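Local coordinates for phenylalanine--tRNA ligase beta subunit (PDB 2CXI), which forms, with the alpha subunit, the tetrameric enzyme that charges tRNA(Phe) with L-phenylalanine at the expense of ATP, at residues Glu22-Glu25 against Asp26-Leu29; Trp39-Gly43 against Lys44-Lys48; Gln121-Gln124 against Leu125-Ile129. One frame throughout, in Å; residues are numbered along the deposited sequence.

The three local contacts follow each other along this N-terminal fragment of the beta subunit. Contact 1, on helix 21-30, and contact 2, the hairpin of strands 33-41 and 44-51, have centres about 16 Å apart and touch directly: Trp24 CD2 lies 3.6 Å from Phe47 CE2. Contact 3, on helix 116-133 in the B3/4 domain region, has its centre about 19 Å from that of contact 2 and does not touch it, its nearest atom being about 7 Å away. Asp5 of strand 3-7 links contacts 2 and 3: its carboxylate pairs with Lys48, its backbone carbonyl accepts from Gln121 and Gln124. All three lie away from the predicted magnesium-binding residues Asp331, Asp337, Glu340 and Asp341.

Contact 1. Residues Glu22-Glu25 against Asp26-Leu29; sequences EEWE and DLVL
Leu27 sets one of its methyls over the indole face of Trp24, one helical turn back. CD2 sits 3.6 Å from the centroid of the six-membered ring and only 10° off its normal, a CH-pi contact over the middle of the face. The leucine side chain runs at a slant to the indole, and its CB closes in as well, 3.5 Å from Trp24 CE3. Val28 meets the same ring differently: its CG1 comes in near the ring plane, at the edge, 4.0 Å from Trp24 CE3. That methyl stands anti to the carbonyl carbon of Val28 (chi1 -62°), which turns it back along the helix toward the tryptophan.

The backbone spacing is that of the helix: Leu27 N reaches Glu23 O at 3.1 Å, and Val28 N reaches Trp24 O at 3.0 Å; Asp26 N adds a weak bond to Glu23 O. The indole is pinned at its polar corner by Glu12, which accepts from NE1, while Phe19 and Phe47 meet the ring edge-to-face. Ile69 touches both Trp24 and Leu27, and Glu25 and Val28 lean on Leu35 of strand 33-41. With Glu22, Glu23, Glu25 and Asp26 exposed and Trp24, Leu27 and Val28 buried, this is the i to i+3 and i+4 packing of an amphipathic helix set against a small antiparallel sheet and helices 8-15 and 62-72.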
ATOM      1  N   GLU A  22     -28.357 -28.247 -43.417  1.00 21.40           N
ATOM      2  CA  GLU A  22     -29.514 -27.651 -44.082  1.00 21.54           C
ATOM      3  C   GLU A  22     -30.240 -26.637 -43.163  1.00 21.04           C
ATOM      4  O   GLU A  22     -30.666 -25.584 -43.622  1.00 21.33           O
ATOM      5  CB  GLU A  22     -30.481 -28.734 -44.611  1.00 20.19           C
ATOM      6  CG  GLU A  22     -31.778 -28.155 -45.166  1.00 21.69           C
ATOM      7  CD  GLU A  22     -32.664 -29.188 -45.877  1.00 21.60           C
ATOM      8  OE1 GLU A  22     -32.220 -30.319 -46.091  1.00 20.97           O
ATOM      9  OE2 GLU A  22     -33.803 -28.848 -46.193  1.00 19.44           O
ATOM     10  N   GLU A  23     -30.358 -26.942 -41.876  1.00 21.25           N
ATOM     11  CA  GLU A  23     -30.937 -25.992 -40.897  1.00 21.40           C
ATOM     12  C   GLU A  23     -30.023 -24.760 -40.651  1.00 20.90           C
ATOM     13  O   GLU A  23     -30.517 -23.635 -40.466  1.00 21.26           O
ATOM     14  CB  GLU A  23     -31.210 -26.699 -39.581  1.00 22.54           C
ATOM     15  CG  GLU A  23     -32.392 -27.683 -39.655  1.00 22.59           C
ATOM     16  CD  GLU A  23     -32.561 -28.525 -38.408  1.00 24.24           C
ATOM     17  OE1 GLU A  23     -31.550 -28.908 -37.809  1.00 22.57           O
ATOM     18  OE2 GLU A  23     -33.729 -28.830 -38.058  1.00 30.62           O
ATOM     19  N   TRP A  24     -28.712 -24.987 -40.687  1.00 20.53           N
ATOM     20  CA  TRP A  24     -27.694 -23.918 -40.529  1.00 21.03           C
ATOM     21  C   TRP A  24     -27.821 -22.825 -41.581  1.00 21.31           C
ATOM     22  O   TRP A  24     -27.519 -21.660 -41.330  1.00 21.29           O
ATOM     23  CB  TRP A  24     -26.269 -24.497 -40.462  1.00 19.88           C
ATOM     24  CG  TRP A  24     -25.843 -24.744 -38.999  1.00 16.96           C
ATOM     25  CD1 TRP A  24     -25.687 -25.949 -38.355  1.00 20.16           C
ATOM     26  CD2 TRP A  24     -25.580 -23.734 -38.018  1.00 17.33           C
ATOM     27  NE1 TRP A  24     -25.318 -25.747 -37.037  1.00 21.25           N
ATOM     28  CE2 TRP A  24     -25.283 -24.396 -36.790  1.00 18.55           C
ATOM     29  CE3 TRP A  24     -25.637 -22.326 -38.029  1.00 17.07           C
ATOM     30  CZ2 TRP A  24     -24.978 -23.697 -35.608  1.00 19.41           C
ATOM     31  CZ3 TRP A  24     -25.317 -21.621 -36.852  1.00 18.94           C
ATOM     32  CH2 TRP A  24     -25.012 -22.321 -35.653  1.00 18.43           C
ATOM     33  N   GLU A  25     -28.333 -23.219 -42.741  1.00 21.42           N
ATOM     34  CA  GLU A  25     -28.564 -22.290 -43.840  1.00 22.01           C
ATOM     35  C   GLU A  25     -29.540 -21.238 -43.414  1.00 21.51           C
ATOM     36  O   GLU A  25     -29.347 -20.094 -43.765  1.00 22.09           O
ATOM     37  CB  GLU A  25     -29.148 -23.013 -45.064  1.00 21.54           C
ATOM     38  CG  GLU A  25     -28.173 -23.997 -45.679  1.00 22.52           C
ATOM     39  CD  GLU A  25     -27.141 -23.350 -46.574  1.00 25.69           C
ATOM     40  OE1 GLU A  25     -27.266 -22.160 -46.922  1.00 28.42           O
ATOM     41  OE2 GLU A  25     -26.183 -24.049 -46.924  1.00 27.56           O
ATOM     42  N   ASP A  26     -30.581 -21.609 -42.676  1.00 21.09           N
ATOM     43  CA  ASP A  26     -31.526 -20.598 -42.144  1.00 22.42           C
ATOM     44  C   ASP A  26     -30.972 -19.837 -40.932  1.00 21.72           C
ATOM     45  O   ASP A  26     -31.233 -18.642 -40.749  1.00 21.02           O
ATOM     46  CB  ASP A  26     -32.871 -21.241 -41.765  1.00 23.78           C
ATOM     47  CG  ASP A  26     -33.518 -21.955 -42.964  1.00 28.44           C
ATOM     48  OD1 ASP A  26     -33.453 -21.426 -44.088  1.00 32.80           O
ATOM     49  OD2 ASP A  26     -34.053 -23.051 -42.878  1.00 29.22           O
ATOM     50  N   LEU A  27     -30.241 -20.564 -40.091  1.00 19.43           N
ATOM     51  CA  LEU A  27     -29.713 -20.018 -38.852  1.00 20.78           C
ATOM     52  C   LEU A  27     -28.792 -18.829 -39.075  1.00 20.31           C
ATOM     53  O   LEU A  27     -28.890 -17.823 -38.361  1.00 20.72           O
ATOM     54  CB  LEU A  27     -28.930 -21.117 -38.109  1.00 19.49           C
ATOM     55  CG  LEU A  27     -29.612 -21.763 -36.905  1.00 23.72           C
ATOM     56  CD1 LEU A  27     -31.134 -21.897 -36.944  1.00 24.47           C
ATOM     57  CD2 LEU A  27     -28.892 -23.062 -36.526  1.00 20.38           C
ATOM     58  N   VAL A  28     -27.877 -18.953 -40.026  1.00 18.96           N
ATOM     59  CA  VAL A  28     -26.896 -17.888 -40.227  1.00 20.18           C
ATOM     60  C   VAL A  28     -27.577 -16.528 -40.518  1.00 20.71           C
ATOM     61  O   VAL A  28     -27.108 -15.502 -40.046  1.00 20.27           O
ATOM     62  CB  VAL A  28     -25.806 -18.230 -41.260  1.00 18.99           C
ATOM     63  CG1 VAL A  28     -24.966 -19.460 -40.810  1.00 17.47           C
ATOM     64  CG2 VAL A  28     -26.392 -18.459 -42.686  1.00 20.71           C
ATOM     65  N   LEU A  29     -28.680 -16.541 -41.270  1.00 21.20           N
ATOM     66  CA  LEU A  29     -29.405 -15.306 -41.602  1.00 23.08           C
ATOM     67  C   LEU A  29     -29.953 -14.622 -40.334  1.00 23.59           C
ATOM     68  O   LEU A  29     -30.021 -13.390 -40.264  1.00 22.25           O
ATOM     69  CB  LEU A  29     -30.524 -15.589 -42.623  1.00 24.39           C
ATOM     70  CG  LEU A  29     -30.083 -16.401 -43.855  1.00 26.62           C
ATOM     71  CD1 LEU A  29     -31.235 -16.896 -44.759  1.00 31.37           C
ATOM     72  CD2 LEU A  29     -29.013 -15.624 -44.688  1.00 28.87           C
TER

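Contact 2. Residues Trp39-Gly43 against Lys44-Lys48; sequences WEENG and KVYFK
Trp39 and Tyr46 are paired across the hairpin, and the indole has Tyr46 CB well over one face, 3.6 Å from the centroid of its six-membered ring. Between these two side chains the nearest atoms are Trp39 CZ2 and Tyr46 CB, at 3.4 Å. The phenol is slid well aside: its plane is 21° from that of the indole, yet its centroid stands 5.5 Å from that of the five-membered ring, so the two barely overlap. At the indole edge, in plane, lies Glu41 CG. The carboxylate beyond it accepts a hydrogen bond from Trp39 NE1 on the anti lone pair of Glu41 OE2 (2.8 Å, nearly straight at 173°), exactly in the ring plane, which fixes the rotation of the indole. Trp39 CG is tucked over its own backbone (chi1 71°), and this swings the ring over the neighbouring strand, where CZ3 reaches Lys48 N at 3.4 Å.

The backbone beneath is a beta hairpin with a two-residue loop, a type I' turn from Glu41 to Lys44 that takes Asn42 and Gly43 through positive phi. Glu41 and Lys44 exchange two bonds, and so do Trp39 and Tyr46, the latter pair including Tyr46 N to Trp39 O at 2.8 Å. Between these hydrogen-bonded pairs, Glu40 and Val45 form a non-hydrogen-bonded one on the other face, Glu40 CG lying 3.7 Å from Val45 CG2.

On the side of the sheet that carries Trp39 and Tyr46, Lys44 folds back through three bent torsions until Lys44 NZ donates to Tyr46 OH at 2.8 Å. That same NZ makes a salt bridge with Asp117, while Lys48 pairs with Asp5 of strand 3-7, which flanks strand 44-51 in the sheet.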
ATOM      1  N   TRP A  39     -16.342 -26.385 -44.657  1.00 23.89           N
ATOM      2  CA  TRP A  39     -15.354 -27.440 -44.927  1.00 24.35           C
ATOM      3  C   TRP A  39     -15.083 -28.224 -43.630  1.00 25.52           C
ATOM      4  O   TRP A  39     -15.506 -27.835 -42.536  1.00 24.41           O
ATOM      5  CB  TRP A  39     -14.044 -26.852 -45.490  1.00 23.98           C
ATOM      6  CG  TRP A  39     -13.233 -26.072 -44.457  1.00 25.39           C
ATOM      7  CD1 TRP A  39     -12.141 -26.511 -43.763  1.00 26.69           C
ATOM      8  CD2 TRP A  39     -13.475 -24.721 -44.005  1.00 25.22           C
ATOM      9  NE1 TRP A  39     -11.691 -25.519 -42.918  1.00 27.87           N
ATOM     10  CE2 TRP A  39     -12.493 -24.413 -43.048  1.00 25.80           C
ATOM     11  CE3 TRP A  39     -14.430 -23.735 -44.327  1.00 25.91           C
ATOM     12  CZ2 TRP A  39     -12.431 -23.155 -42.402  1.00 25.38           C
ATOM     13  CZ3 TRP A  39     -14.372 -22.494 -43.684  1.00 26.26           C
ATOM     14  CH2 TRP A  39     -13.389 -22.224 -42.725  1.00 25.08           C
ATOM     15  N   GLU A  40     -14.411 -29.353 -43.777  1.00 26.69           N
ATOM     16  CA  GLU A  40     -14.026 -30.181 -42.643  1.00 28.43           C
ATOM     17  C   GLU A  40     -12.517 -30.225 -42.561  1.00 29.47           C
ATOM     18  O   GLU A  40     -11.837 -30.157 -43.587  1.00 27.47           O
ATOM     19  CB  GLU A  40     -14.516 -31.599 -42.850  1.00 28.50           C
ATOM     20  CG  GLU A  40     -15.737 -31.977 -42.085  1.00 30.76           C
ATOM     21  CD  GLU A  40     -16.206 -33.380 -42.417  1.00 33.58           C
ATOM     22  OE1 GLU A  40     -17.392 -33.527 -42.769  1.00 35.06           O
ATOM     23  OE2 GLU A  40     -15.395 -34.319 -42.307  1.00 34.39           O
ATOM     24  N   GLU A  41     -12.008 -30.322 -41.335  1.00 31.47           N
ATOM     25  CA  GLU A  41     -10.600 -30.573 -41.070  1.00 34.10           C
ATOM     26  C   GLU A  41     -10.541 -31.616 -39.987  1.00 35.67           C
ATOM     27  O   GLU A  41     -11.051 -31.391 -38.888  1.00 35.96           O
ATOM     28  CB  GLU A  41      -9.881 -29.328 -40.586  1.00 35.08           C
ATOM     29  CG  GLU A  41      -9.717 -28.263 -41.641  1.00 36.76           C
ATOM     30  CD  GLU A  41      -8.968 -27.053 -41.117  1.00 40.50           C
ATOM     31  OE1 GLU A  41      -7.869 -27.246 -40.552  1.00 41.51           O
ATOM     32  OE2 GLU A  41      -9.465 -25.916 -41.286  1.00 39.33           O
ATOM     33  N   ASN A  42      -9.895 -32.740 -40.311  1.00 37.26           N
ATOM     34  CA  ASN A  42      -9.965 -34.009 -39.557  1.00 38.51           C
ATOM     35  C   ASN A  42     -11.302 -34.263 -38.859  1.00 37.33           C
ATOM     36  O   ASN A  42     -11.399 -34.324 -37.627  1.00 37.99           O
ATOM     37  CB  ASN A  42      -8.786 -34.164 -38.588  1.00 40.04           C
ATOM     38  CG  ASN A  42      -8.436 -32.863 -37.891  1.00 44.16           C
ATOM     39  OD1 ASN A  42      -7.316 -32.330 -38.046  1.00 47.46           O
ATOM     40  ND2 ASN A  42      -9.395 -32.325 -37.124  1.00 47.79           N
ATOM     41  N   GLY A  43     -12.341 -34.395 -39.661  1.00 35.63           N
ATOM     42  CA  GLY A  43     -13.651 -34.700 -39.136  1.00 33.53           C
ATOM     43  C   GLY A  43     -14.371 -33.537 -38.484  1.00 32.19           C
ATOM     44  O   GLY A  43     -15.552 -33.669 -38.160  1.00 33.02           O
ATOM     45  N   LYS A  44     -13.701 -32.402 -38.290  1.00 29.70           N
ATOM     46  CA  LYS A  44     -14.353 -31.275 -37.620  1.00 28.35           C
ATOM     47  C   LYS A  44     -14.868 -30.244 -38.631  1.00 26.19           C
ATOM     48  O   LYS A  44     -14.130 -29.869 -39.519  1.00 25.72           O
ATOM     49  CB  LYS A  44     -13.406 -30.634 -36.605  1.00 29.09           C
ATOM     50  CG  LYS A  44     -14.029 -29.519 -35.840  1.00 31.29           C
ATOM     51  CD  LYS A  44     -13.774 -29.710 -34.342  1.00 39.40           C
ATOM     52  CE  LYS A  44     -12.477 -29.043 -33.930  1.00 41.23           C
ATOM     53  NZ  LYS A  44     -12.590 -27.556 -33.861  1.00 40.19           N
ATOM     54  N   VAL A  45     -16.121 -29.808 -38.482  1.00 24.05           N
ATOM     55  CA  VAL A  45     -16.737 -28.896 -39.450  1.00 22.50           C
ATOM     56  C   VAL A  45     -16.485 -27.410 -39.083  1.00 22.12           C
ATOM     57  O   VAL A  45     -16.702 -27.001 -37.925  1.00 20.84           O
ATOM     58  CB  VAL A  45     -18.264 -29.185 -39.632  1.00 21.49           C
ATOM     59  CG1 VAL A  45     -18.927 -28.176 -40.581  1.00 19.19           C
ATOM     60  CG2 VAL A  45     -18.512 -30.641 -40.117  1.00 23.47           C
ATOM     61  N   TYR A  46     -16.105 -26.623 -40.094  1.00 21.21           N
ATOM     62  CA  TYR A  46     -15.929 -25.170 -39.983  1.00 20.53           C
ATOM     63  C   TYR A  46     -16.804 -24.438 -40.986  1.00 21.14           C
ATOM     64  O   TYR A  46     -17.097 -24.983 -42.071  1.00 20.55           O
ATOM     65  CB  TYR A  46     -14.469 -24.806 -40.233  1.00 21.72           C
ATOM     66  CG  TYR A  46     -13.572 -25.317 -39.141  1.00 21.83           C
ATOM     67  CD1 TYR A  46     -13.367 -24.576 -37.985  1.00 23.15           C
ATOM     68  CD2 TYR A  46     -12.948 -26.576 -39.252  1.00 23.11           C
ATOM     69  CE1 TYR A  46     -12.536 -25.066 -36.958  1.00 25.13           C
ATOM     70  CE2 TYR A  46     -12.126 -27.067 -38.244  1.00 26.97           C
ATOM     71  CZ  TYR A  46     -11.919 -26.313 -37.103  1.00 26.82           C
ATOM     72  OH  TYR A  46     -11.093 -26.804 -36.101  1.00 28.34           O
ATOM     73  N   PHE A  47     -17.273 -23.253 -40.592  1.00 19.22           N
ATOM     74  CA  PHE A  47     -17.933 -22.317 -41.485  1.00 19.34           C
ATOM     75  C   PHE A  47     -17.063 -21.063 -41.657  1.00 19.79           C
ATOM     76  O   PHE A  47     -16.388 -20.608 -40.699  1.00 19.91           O
ATOM     77  CB  PHE A  47     -19.292 -21.855 -40.916  1.00 18.87           C
ATOM     78  CG  PHE A  47     -20.228 -22.945 -40.495  1.00 17.96           C
ATOM     79  CD1 PHE A  47     -20.256 -24.200 -41.127  1.00 18.89           C
ATOM     80  CD2 PHE A  47     -21.208 -22.659 -39.521  1.00 21.64           C
ATOM     81  CE1 PHE A  47     -21.176 -25.160 -40.746  1.00 19.81           C
ATOM     82  CE2 PHE A  47     -22.157 -23.614 -39.149  1.00 18.83           C
ATOM     83  CZ  PHE A  47     -22.150 -24.865 -39.757  1.00 19.07           C
ATOM     84  N   LYS A  48     -17.066 -20.507 -42.864  1.00 20.01           N
ATOM     85  CA  LYS A  48     -16.708 -19.113 -43.033  1.00 21.03           C
ATOM     86  C   LYS A  48     -18.018 -18.311 -43.145  1.00 21.04           C
ATOM     87  O   LYS A  48     -18.866 -18.567 -44.017  1.00 21.02           O
ATOM     88  CB  LYS A  48     -15.821 -18.862 -44.246  1.00 21.71           C
ATOM     89  CG  LYS A  48     -15.395 -17.364 -44.348  1.00 21.73           C
ATOM     90  CD  LYS A  48     -14.429 -17.122 -45.508  1.00 23.62           C
ATOM     91  CE  LYS A  48     -13.248 -18.109 -45.476  1.00 29.39           C
ATOM     92  NZ  LYS A  48     -12.228 -17.748 -44.434  1.00 30.57           N
TER

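Contact 3. Residues Gln121-Gln124 against Leu125-Ile129; sequences QMIQ and LQEKI
Gln124 O accepts the shortest bond here, from Lys128 N at 2.7 Å, with the donor nearly in line with the carbonyl. Lys128 also brings aliphatic carbon against this oxygen: its CG, beside the backbone N (chi1 -60°), packs 3.0 Å from Gln124 O. A bend at chi2 carries the lysine chain back across Gln124 at a slant, so that CE touches Gln124 CG at 3.8 Å. The glutamine itself is extended, and the two polar ends finish on the same neighbour strand: Gln124 NE2 donates to Asp5 O and Lys128 NZ to Lys3 O. Gln121, a turn earlier, joins them, giving its NE2 to Asp5 O as well, so two side-chain amides grip that one carbonyl; its OE1 accepts from Ala62 N.

Around the helix, Ile123 and Glu127 run alongside each other off the backbone, with Ile123 CG2 3.6 Å from Glu127 OE2. The carboxylate chain is extended beyond a CG that rests 3.3 Å from Ile123 O, which also accepts the backbone bond of Glu127. The regular i to i+4 ladder continues through Leu125 N to Gln121 O and Gln126 N to Met122 O, the latter residue a selenomethionine.

Ile123 and Glu127 are exposed, whereas Met122, Leu125 and Ile129 are buried. Helix 116-133 thus packs on strand 140-146 and helix 240-255 through Met122 and Ile129, with Leu125 pressing on Met250 of that helix, and is tied to strand 3-7 through the ridge of Gln121, Gln124 and Lys128.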
ATOM      1  N   GLN A 121     -11.308 -17.869 -31.421  1.00 20.13           N
ATOM      2  CA  GLN A 121     -12.368 -16.874 -31.584  1.00 20.00           C
ATOM      3  C   GLN A 121     -12.010 -15.492 -30.942  1.00 21.08           C
ATOM      4  O   GLN A 121     -12.241 -14.404 -31.525  1.00 19.64           O
ATOM      5  CB  GLN A 121     -13.676 -17.398 -30.992  1.00 18.53           C
ATOM      6  CG  GLN A 121     -14.392 -18.428 -31.866  1.00 21.08           C
ATOM      7  CD  GLN A 121     -14.627 -17.878 -33.274  1.00 19.19           C
ATOM      8  OE1 GLN A 121     -15.319 -16.866 -33.442  1.00 19.08           O
ATOM      9  NE2 GLN A 121     -13.967 -18.472 -34.260  1.00 20.31           N
HETATM   10  N   MSE A 122     -11.489 -15.550 -29.725  1.00 22.53           N
HETATM   11  CA  MSE A 122     -11.102 -14.335 -29.000  1.00 26.86           C
HETATM   12  C   MSE A 122     -10.033 -13.582 -29.791  1.00 24.00           C
HETATM   13  O   MSE A 122     -10.155 -12.378 -29.993  1.00 23.30           O
HETATM   14  CB  MSE A 122     -10.631 -14.722 -27.594  1.00 26.11           C
HETATM   15  CG  MSE A 122     -10.319 -13.579 -26.625  1.00 30.07           C
HETATM   16 SE   MSE A 122      -9.493 -14.323 -24.918  1.00 41.65          SE
HETATM   17  CE  MSE A 122     -10.174 -16.112 -25.192  1.00 13.12           C
ATOM     18  N   ILE A 123      -9.012 -14.289 -30.288  1.00 23.06           N
ATOM     19  CA  ILE A 123      -7.979 -13.700 -31.157  1.00 23.19           C
ATOM     20  C   ILE A 123      -8.493 -13.142 -32.503  1.00 22.34           C
ATOM     21  O   ILE A 123      -8.107 -12.046 -32.924  1.00 20.78           O
ATOM     22  CB  ILE A 123      -6.799 -14.714 -31.397  1.00 23.41           C
ATOM     23  CG1 ILE A 123      -6.090 -15.035 -30.064  1.00 24.64           C
ATOM     24  CG2 ILE A 123      -5.827 -14.193 -32.466  1.00 23.27           C
ATOM     25  CD1 ILE A 123      -4.865 -16.020 -30.166  1.00 25.67           C
ATOM     26  N   GLN A 124      -9.338 -13.906 -33.189  1.00 21.53           N
ATOM     27  CA  GLN A 124      -9.905 -13.440 -34.457  1.00 21.40           C
ATOM     28  C   GLN A 124     -10.779 -12.179 -34.218  1.00 20.29           C
ATOM     29  O   GLN A 124     -10.731 -11.229 -35.004  1.00 20.28           O
ATOM     30  CB  GLN A 124     -10.764 -14.531 -35.050  1.00 20.08           C
ATOM     31  CG  GLN A 124     -11.385 -14.169 -36.357  1.00 22.50           C
ATOM     32  CD  GLN A 124     -12.102 -15.349 -36.991  1.00 23.32           C
ATOM     33  OE1 GLN A 124     -11.806 -15.720 -38.128  1.00 25.83           O
ATOM     34  NE2 GLN A 124     -13.082 -15.897 -36.282  1.00 19.81           N
ATOM     35  N   LEU A 125     -11.543 -12.187 -33.131  1.00 20.02           N
ATOM     36  CA  LEU A 125     -12.402 -11.041 -32.783  1.00 20.17           C
ATOM     37  C   LEU A 125     -11.570  -9.778 -32.501  1.00 20.22           C
ATOM     38  O   LEU A 125     -11.851  -8.665 -32.992  1.00 19.24           O
ATOM     39  CB  LEU A 125     -13.364 -11.380 -31.639  1.00 20.11           C
ATOM     40  CG  LEU A 125     -14.350 -10.258 -31.236  1.00 19.56           C
ATOM     41  CD1 LEU A 125     -15.244  -9.856 -32.403  1.00 19.76           C
ATOM     42  CD2 LEU A 125     -15.178 -10.726 -30.040  1.00 21.00           C
ATOM     43  N   GLN A 126     -10.489  -9.976 -31.778  1.00 19.91           N
ATOM     44  CA  GLN A 126      -9.525  -8.919 -31.532  1.00 20.97           C
ATOM     45  C   GLN A 126      -9.022  -8.326 -32.866  1.00 20.71           C
ATOM     46  O   GLN A 126      -9.026  -7.105 -33.066  1.00 18.96           O
ATOM     47  CB  GLN A 126      -8.442  -9.524 -30.617  1.00 21.39           C
ATOM     48  CG  GLN A 126      -7.161  -8.873 -30.519  1.00 25.30           C
ATOM     49  CD  GLN A 126      -6.274  -9.606 -29.503  1.00 27.75           C
ATOM     50  OE1 GLN A 126      -5.434  -8.990 -28.897  1.00 27.53           O
ATOM     51  NE2 GLN A 126      -6.490 -10.913 -29.313  1.00 26.33           N
ATOM     52  N   GLU A 127      -8.658  -9.186 -33.818  1.00 21.65           N
ATOM     53  CA  GLU A 127      -8.199  -8.717 -35.111  1.00 22.92           C
ATOM     54  C   GLU A 127      -9.322  -8.099 -35.935  1.00 21.63           C
ATOM     55  O   GLU A 127      -9.113  -7.078 -36.571  1.00 22.68           O
ATOM     56  CB  GLU A 127      -7.544  -9.855 -35.909  1.00 22.91           C
ATOM     57  CG  GLU A 127      -6.323 -10.474 -35.227  1.00 25.70           C
ATOM     58  CD  GLU A 127      -5.847 -11.808 -35.840  1.00 27.60           C
ATOM     59  OE1 GLU A 127      -6.479 -12.355 -36.796  1.00 33.34           O
ATOM     60  OE2 GLU A 127      -4.818 -12.323 -35.353  1.00 31.97           O
ATOM     61  N   LYS A 128     -10.482  -8.741 -35.993  1.00 21.67           N
ATOM     62  CA  LYS A 128     -11.593  -8.205 -36.832  1.00 20.30           C
ATOM     63  C   LYS A 128     -12.075  -6.858 -36.318  1.00 19.17           C
ATOM     64  O   LYS A 128     -12.316  -5.935 -37.097  1.00 18.16           O
ATOM     65  CB  LYS A 128     -12.772  -9.174 -36.875  1.00 20.86           C
ATOM     66  CG  LYS A 128     -12.420 -10.546 -37.445  1.00 22.75           C
ATOM     67  CD  LYS A 128     -12.090 -10.504 -38.953  1.00 22.75           C
ATOM     68  CE  LYS A 128     -11.412 -11.805 -39.361  1.00 27.28           C
ATOM     69  NZ  LYS A 128     -11.226 -11.893 -40.867  1.00 26.92           N
ATOM     70  N   ILE A 129     -12.194  -6.703 -34.995  1.00 19.30           N
ATOM     71  CA  ILE A 129     -12.553  -5.368 -34.480  1.00 18.72           C
ATOM     72  C   ILE A 129     -11.505  -4.310 -34.864  1.00 19.53           C
ATOM     73  O   ILE A 129     -11.845  -3.212 -35.336  1.00 18.09           O
ATOM     74  CB  ILE A 129     -12.798  -5.377 -32.929  1.00 18.56           C
ATOM     75  CG1 ILE A 129     -14.038  -6.245 -32.600  1.00 15.19           C
ATOM     76  CG2 ILE A 129     -12.972  -3.910 -32.427  1.00 18.21           C
ATOM     77  CD1 ILE A 129     -14.290  -6.400 -31.139  1.00 17.41           C
TER